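Local coordinates for UBP3-associated protein BRE5 (PDB 2QIY) that works with the ubiquitin protease UBP3 to remove ubiquitin, a step that leads to mono-ubiquitination of sec23, this chain being its NTF2-like domain, at residues Y35-N47 with T136-S148. Residues are numbered along the deposited sequence; the frame is centred on the assembly and turned at random.
Sequences YFYASTAELTHTN and TFDITNDIIRFIS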
loop_
_atom_site.group_PDB
_atom_site.type_symbol
_atom_site.label_atom_id
_atom_site.label_comp_id
_atom_site.label_asym_id
_atom_site.label_seq_id
_atom_site.Cartn_x
_atom_site.Cartn_y
_atom_site.Cartn_z
ATOM N N TYR A 35 -17.568 7.245 -12.540
ATOM C CA TYR A 35 -17.761 8.711 -12.546
ATOM C C TYR A 35 -16.721 9.432 -11.678
ATOM O O TYR A 35 -16.398 10.606 -11.900
ATOM C CB TYR A 35 -19.200 9.052 -12.080
ATOM C CG TYR A 35 -19.522 10.541 -11.893
ATOM C CD1 TYR A 35 -19.284 11.190 -10.667
ATOM C CD2 TYR A 35 -20.071 11.293 -12.939
ATOM C CE1 TYR A 35 -19.578 12.557 -10.499
ATOM C CE2 TYR A 35 -20.374 12.652 -12.775
ATOM C CZ TYR A 35 -20.120 13.273 -11.558
ATOM O OH TYR A 35 -20.412 14.610 -11.416
ATOM N N PHE A 36 -16.207 8.723 -10.687
ATOM C CA PHE A 36 -15.290 9.346 -9.729
ATOM C C PHE A 36 -13.822 9.239 -10.154
ATOM O O PHE A 36 -12.921 9.718 -9.448
ATOM C CB PHE A 36 -15.615 8.805 -8.341
ATOM C CG PHE A 36 -17.024 9.211 -7.894
ATOM C CD1 PHE A 36 -18.139 8.434 -8.237
ATOM C CD2 PHE A 36 -17.229 10.405 -7.218
ATOM C CE1 PHE A 36 -19.431 8.818 -7.867
ATOM C CE2 PHE A 36 -18.520 10.809 -6.827
ATOM C CZ PHE A 36 -19.624 10.017 -7.152
ATOM N N TYR A 37 -13.611 8.659 -11.336
ATOM C CA TYR A 37 -12.269 8.495 -11.882
ATOM C C TYR A 37 -12.017 9.505 -12.984
ATOM O O TYR A 37 -12.939 9.885 -13.703
ATOM C CB TYR A 37 -12.109 7.092 -12.463
ATOM C CG TYR A 37 -12.076 5.979 -11.450
ATOM C CD1 TYR A 37 -10.853 5.392 -11.066
ATOM C CD2 TYR A 37 -13.246 5.491 -10.890
ATOM C CE1 TYR A 37 -10.801 4.327 -10.150
ATOM C CE2 TYR A 37 -13.208 4.430 -9.974
ATOM C CZ TYR A 37 -11.981 3.864 -9.605
ATOM O OH TYR A 37 -11.932 2.824 -8.698
ATOM N N ALA A 38 -10.756 9.903 -13.140
ATOM C CA ALA A 38 -10.314 10.717 -14.275
ATOM C C ALA A 38 -10.522 9.909 -15.547
ATOM O O ALA A 38 -10.544 8.672 -15.511
ATOM C CB ALA A 38 -8.852 11.080 -14.125
ATOM N N SER A 39 -10.686 10.602 -16.664
ATOM C CA SER A 39 -10.907 9.914 -17.930
ATOM C C SER A 39 -9.786 8.911 -18.262
ATOM O O SER A 39 -10.056 7.866 -18.877
ATOM C CB SER A 39 -11.091 10.924 -19.071
ATOM O OG SER A 39 -9.930 11.711 -19.238
ATOM N N THR A 40 -8.557 9.245 -17.872
ATOM C CA THR A 40 -7.375 8.414 -18.154
ATOM C C THR A 40 -6.894 7.625 -16.933
ATOM O O THR A 40 -5.731 7.170 -16.879
ATOM C CB THR A 40 -6.209 9.260 -18.728
ATOM O OG1 THR A 40 -5.851 10.279 -17.783
ATOM C CG2 THR A 40 -6.603 9.896 -20.058
ATOM N N ALA A 41 -7.766 7.463 -15.939
ATOM C CA ALA A 41 -7.377 6.753 -14.699
ATOM C C ALA A 41 -6.855 5.330 -14.930
ATOM O O ALA A 41 -7.253 4.653 -15.872
ATOM C CB ALA A 41 -8.552 6.694 -13.721
ATOM N N GLU A 42 -5.989 4.870 -14.021
ATOM C CA GLU A 42 -5.510 3.482 -13.980
ATOM C C GLU A 42 -6.051 2.769 -12.755
ATOM O O GLU A 42 -5.993 3.301 -11.640
ATOM C CB GLU A 42 -3.977 3.446 -13.958
ATOM C CG GLU A 42 -3.439 4.215 -15.159
ATOM C CD GLU A 42 -1.997 3.946 -15.518
ATOM O OE1 GLU A 42 -1.329 3.068 -14.924
ATOM O OE2 GLU A 42 -1.537 4.634 -16.455
ATOM N N LEU A 43 -6.619 1.581 -12.989
ATOM C CA LEU A 43 -7.172 0.740 -11.931
ATOM C C LEU A 43 -6.492 -0.613 -11.923
ATOM O O LEU A 43 -6.325 -1.250 -12.983
ATOM C CB LEU A 43 -8.659 0.514 -12.246
ATOM C CG LEU A 43 -9.408 -0.444 -11.322
ATOM C CD1 LEU A 43 -9.522 0.086 -9.876
ATOM C CD2 LEU A 43 -10.805 -0.696 -11.903
ATOM N N THR A 44 -6.131 -1.080 -10.734
ATOM C CA THR A 44 -5.663 -2.478 -10.606
ATOM C C THR A 44 -6.546 -3.039 -9.524
ATOM O O THR A 44 -6.445 -2.638 -8.360
ATOM C CB THR A 44 -4.173 -2.501 -10.214
ATOM O OG1 THR A 44 -3.423 -1.973 -11.299
ATOM C CG2 THR A 44 -3.697 -3.938 -9.939
ATOM N N HIS A 45 -7.456 -3.943 -9.897
ATOM C CA HIS A 45 -8.534 -4.337 -8.984
ATOM C C HIS A 45 -8.691 -5.856 -8.879
ATOM O O HIS A 45 -8.273 -6.595 -9.748
ATOM C CB HIS A 45 -9.861 -3.694 -9.433
ATOM C CG HIS A 45 -10.869 -3.536 -8.335
ATOM N ND1 HIS A 45 -10.755 -2.561 -7.364
ATOM C CD2 HIS A 45 -12.014 -4.204 -8.066
ATOM C CE1 HIS A 45 -11.779 -2.651 -6.529
ATOM N NE2 HIS A 45 -12.573 -3.624 -6.943
ATOM N N THR A 46 -9.335 -6.288 -7.808
ATOM C CA THR A 46 -9.737 -7.683 -7.611
ATOM C C THR A 46 -10.261 -8.318 -8.904
ATOM O O THR A 46 -11.215 -7.802 -9.484
ATOM C CB THR A 46 -10.836 -7.702 -6.589
ATOM O OG1 THR A 46 -10.374 -6.941 -5.447
ATOM C CG2 THR A 46 -11.169 -9.171 -6.175
ATOM N N ASN A 47 -9.643 -9.420 -9.337
ATOM C CA ASN A 47 -10.057 -10.016 -10.592
ATOM C C ASN A 47 -11.233 -10.958 -10.379
ATOM O O ASN A 47 -11.062 -12.174 -10.204
ATOM C CB ASN A 47 -8.922 -10.761 -11.285
ATOM C CG ASN A 47 -9.331 -11.241 -12.669
ATOM O OD1 ASN A 47 -10.441 -10.947 -13.141
ATOM N ND2 ASN A 47 -8.446 -11.988 -13.320
ATOM N N THR A 136 -13.541 19.604 -6.052
ATOM C CA THR A 136 -13.643 18.137 -6.090
ATOM C C THR A 136 -12.327 17.503 -6.538
ATOM O O THR A 136 -11.416 18.201 -7.011
ATOM C CB THR A 136 -14.790 17.640 -7.027
ATOM O OG1 THR A 136 -14.508 18.012 -8.382
ATOM C CG2 THR A 136 -16.144 18.235 -6.623
ATOM N N PHE A 137 -12.244 16.180 -6.381
ATOM C CA PHE A 137 -11.097 15.399 -6.816
ATOM C C PHE A 137 -11.548 14.252 -7.700
ATOM O O PHE A 137 -12.642 13.697 -7.494
ATOM C CB PHE A 137 -10.370 14.790 -5.613
ATOM C CG PHE A 137 -9.641 15.795 -4.773
ATOM C CD1 PHE A 137 -10.286 16.424 -3.719
ATOM C CD2 PHE A 137 -8.303 16.113 -5.041
ATOM C CE1 PHE A 137 -9.607 17.371 -2.939
ATOM C CE2 PHE A 137 -7.622 17.034 -4.266
ATOM C CZ PHE A 137 -8.273 17.672 -3.215
ATOM N N ASP A 138 -10.698 13.895 -8.662
ATOM C CA ASP A 138 -10.896 12.689 -9.471
ATOM C C ASP A 138 -9.818 11.670 -9.086
ATOM O O ASP A 138 -8.655 12.029 -8.880
ATOM C CB ASP A 138 -10.729 12.983 -10.956
ATOM C CG ASP A 138 -11.968 13.632 -11.598
ATOM O OD1 ASP A 138 -13.029 13.787 -10.961
ATOM O OD2 ASP A 138 -11.855 13.984 -12.784
ATOM N N ILE A 139 -10.208 10.399 -9.020
ATOM C CA ILE A 139 -9.239 9.308 -8.847
ATOM C C ILE A 139 -8.412 9.118 -10.125
ATOM O O ILE A 139 -8.966 8.866 -11.180
ATOM C CB ILE A 139 -9.944 7.952 -8.536
ATOM C CG1 ILE A 139 -10.845 8.069 -7.318
ATOM C CG2 ILE A 139 -8.909 6.879 -8.279
ATOM C CD1 ILE A 139 -11.809 6.884 -7.176
ATOM N N THR A 140 -7.094 9.241 -10.034
ATOM C CA THR A 140 -6.255 8.963 -11.208
ATOM C C THR A 140 -5.618 7.589 -11.144
ATOM O O THR A 140 -5.202 7.036 -12.171
ATOM C CB THR A 140 -5.167 10.034 -11.439
ATOM O OG1 THR A 140 -4.285 10.085 -10.307
ATOM C CG2 THR A 140 -5.807 11.398 -11.680
ATOM N N ASN A 141 -5.524 7.055 -9.929
ATOM C CA ASN A 141 -4.872 5.764 -9.669
ATOM C C ASN A 141 -5.534 5.063 -8.516
ATOM O O ASN A 141 -5.893 5.695 -7.507
ATOM C CB ASN A 141 -3.388 5.951 -9.296
ATOM C CG ASN A 141 -2.588 6.482 -10.416
ATOM O OD1 ASN A 141 -1.986 5.724 -11.198
ATOM N ND2 ASN A 141 -2.588 7.786 -10.549
ATOM N N ASP A 142 -5.676 3.752 -8.663
ATOM C CA ASP A 142 -6.354 2.924 -7.674
ATOM C C ASP A 142 -5.768 1.527 -7.799
ATOM O O ASP A 142 -5.999 0.870 -8.806
ATOM C CB ASP A 142 -7.844 2.922 -8.017
ATOM C CG ASP A 142 -8.676 2.071 -7.075
ATOM O OD1 ASP A 142 -8.111 1.331 -6.246
ATOM O OD2 ASP A 142 -9.926 2.170 -7.181
ATOM N N ILE A 143 -4.985 1.104 -6.796
ATOM C CA ILE A 143 -4.327 -0.223 -6.823
ATOM C C ILE A 143 -4.663 -0.959 -5.542
ATOM O O ILE A 143 -4.475 -0.415 -4.440
ATOM C CB ILE A 143 -2.778 -0.146 -6.844
ATOM C CG1 ILE A 143 -2.250 0.675 -8.035
ATOM C CG2 ILE A 143 -2.172 -1.606 -6.767
ATOM C CD1 ILE A 143 -0.723 0.924 -7.934
ATOM N N ILE A 144 -5.192 -2.184 -5.654
ATOM C CA ILE A 144 -5.314 -3.044 -4.475
ATOM C C ILE A 144 -4.337 -4.229 -4.568
ATOM O O ILE A 144 -4.093 -4.773 -5.650
ATOM C CB ILE A 144 -6.778 -3.524 -4.267
ATOM C CG1 ILE A 144 -6.964 -4.181 -2.885
ATOM C CG2 ILE A 144 -7.248 -4.450 -5.430
ATOM C CD1 ILE A 144 -8.467 -4.325 -2.502
ATOM N N ARG A 145 -3.783 -4.604 -3.417
ATOM C CA ARG A 145 -2.921 -5.768 -3.343
ATOM C C ARG A 145 -3.376 -6.585 -2.130
ATOM O O ARG A 145 -3.467 -6.058 -1.009
ATOM C CB ARG A 145 -1.438 -5.352 -3.202
ATOM C CG ARG A 145 -0.518 -6.481 -2.667
ATOM C CD ARG A 145 -0.420 -7.708 -3.574
ATOM N NE ARG A 145 0.086 -7.391 -4.922
ATOM C CZ ARG A 145 0.397 -8.312 -5.843
ATOM N NH1 ARG A 145 0.292 -9.626 -5.564
ATOM N NH2 ARG A 145 0.869 -7.940 -7.034
ATOM N N PHE A 146 -3.680 -7.859 -2.348
ATOM C CA PHE A 146 -3.985 -8.759 -1.236
ATOM C C PHE A 146 -2.716 -9.351 -0.652
ATOM O O PHE A 146 -1.774 -9.681 -1.371
ATOM C CB PHE A 146 -5.005 -9.826 -1.678
ATOM C CG PHE A 146 -6.303 -9.221 -2.067
ATOM C CD1 PHE A 146 -7.243 -8.874 -1.081
ATOM C CD2 PHE A 146 -6.588 -8.925 -3.397
ATOM C CE1 PHE A 146 -8.442 -8.262 -1.445
ATOM C CE2 PHE A 146 -7.787 -8.307 -3.776
ATOM C CZ PHE A 146 -8.732 -7.974 -2.788
ATOM N N ILE A 147 -2.701 -9.438 0.669
ATOM C CA ILE A 147 -1.519 -9.776 1.445
ATOM C C ILE A 147 -1.822 -11.087 2.166
ATOM O O ILE A 147 -2.851 -11.214 2.803
ATOM C CB ILE A 147 -1.197 -8.612 2.448
ATOM C CG1 ILE A 147 -1.018 -7.282 1.664
ATOM C CG2 ILE A 147 0.054 -8.926 3.283
ATOM C CD1 ILE A 147 -0.658 -6.051 2.514
ATOM N N SER A 148 -0.940 -12.061 2.046
ATOM C CA SER A 148 -1.150 -13.291 2.792
ATOM C C SER A 148 -0.891 -12.995 4.272
ATOM O O SER A 148 0.038 -12.248 4.612
ATOM C CB SER A 148 -0.229 -14.388 2.277
ATOM O OG SER A 148 -0.845 -15.661 2.402
HETATM O O HOH W 1 -13.210 11.077 -7.092
HETATM O O HOH W 2 -8.319 -1.297 -6.849
#
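Y37 reaches along strand 137-147 to D142, its OH donating to D142 OD2 at 2.6 Å, in the curved mixed sheet of the NTF2-like fold, where strand 41-46 runs parallel to 137-147. The bond uses the anti lone pair of OD2, and the phenol ring and carboxylate lie nearly coplanar, 8° apart. D142 sends CG anti to its backbone N (chi1 179°), which places OD2 beside the tyrosine hydroxyl; Y22 of helix 11-28 also bonds OD2, so this buried oxygen has two hydroxyl partners. L43 lies alongside the acid, its CD1 3.4 Å from OD2, an apolar neighbour for the carboxylate. Over one face of the Y37 ring sits I139, whose CD1 makes a CH-pi contact 3.9 Å from the ring centroid; a branched aliphatic chain suits this place because CG2 can also touch the ring, at CD1 and CE1. A leucine in place of Y37 would probably leave D142 without one of its two hydroxyl partners and I139 without its aromatic face. Most of the backbone bonds joining the strands are nearly straight, as A38 N to I139 O (171°), though D142 N to E42 O is weak, while T140 and N141 form a classic beta bulge against I127. On the other side of the sheet, T44 OG1 is hydrogen-bonded to NE2 of Q95 of the second subunit, on which I143 also packs. Farther along, T46 meets F146 at its ring edge, OG1 lying 3.3 Å from CZ.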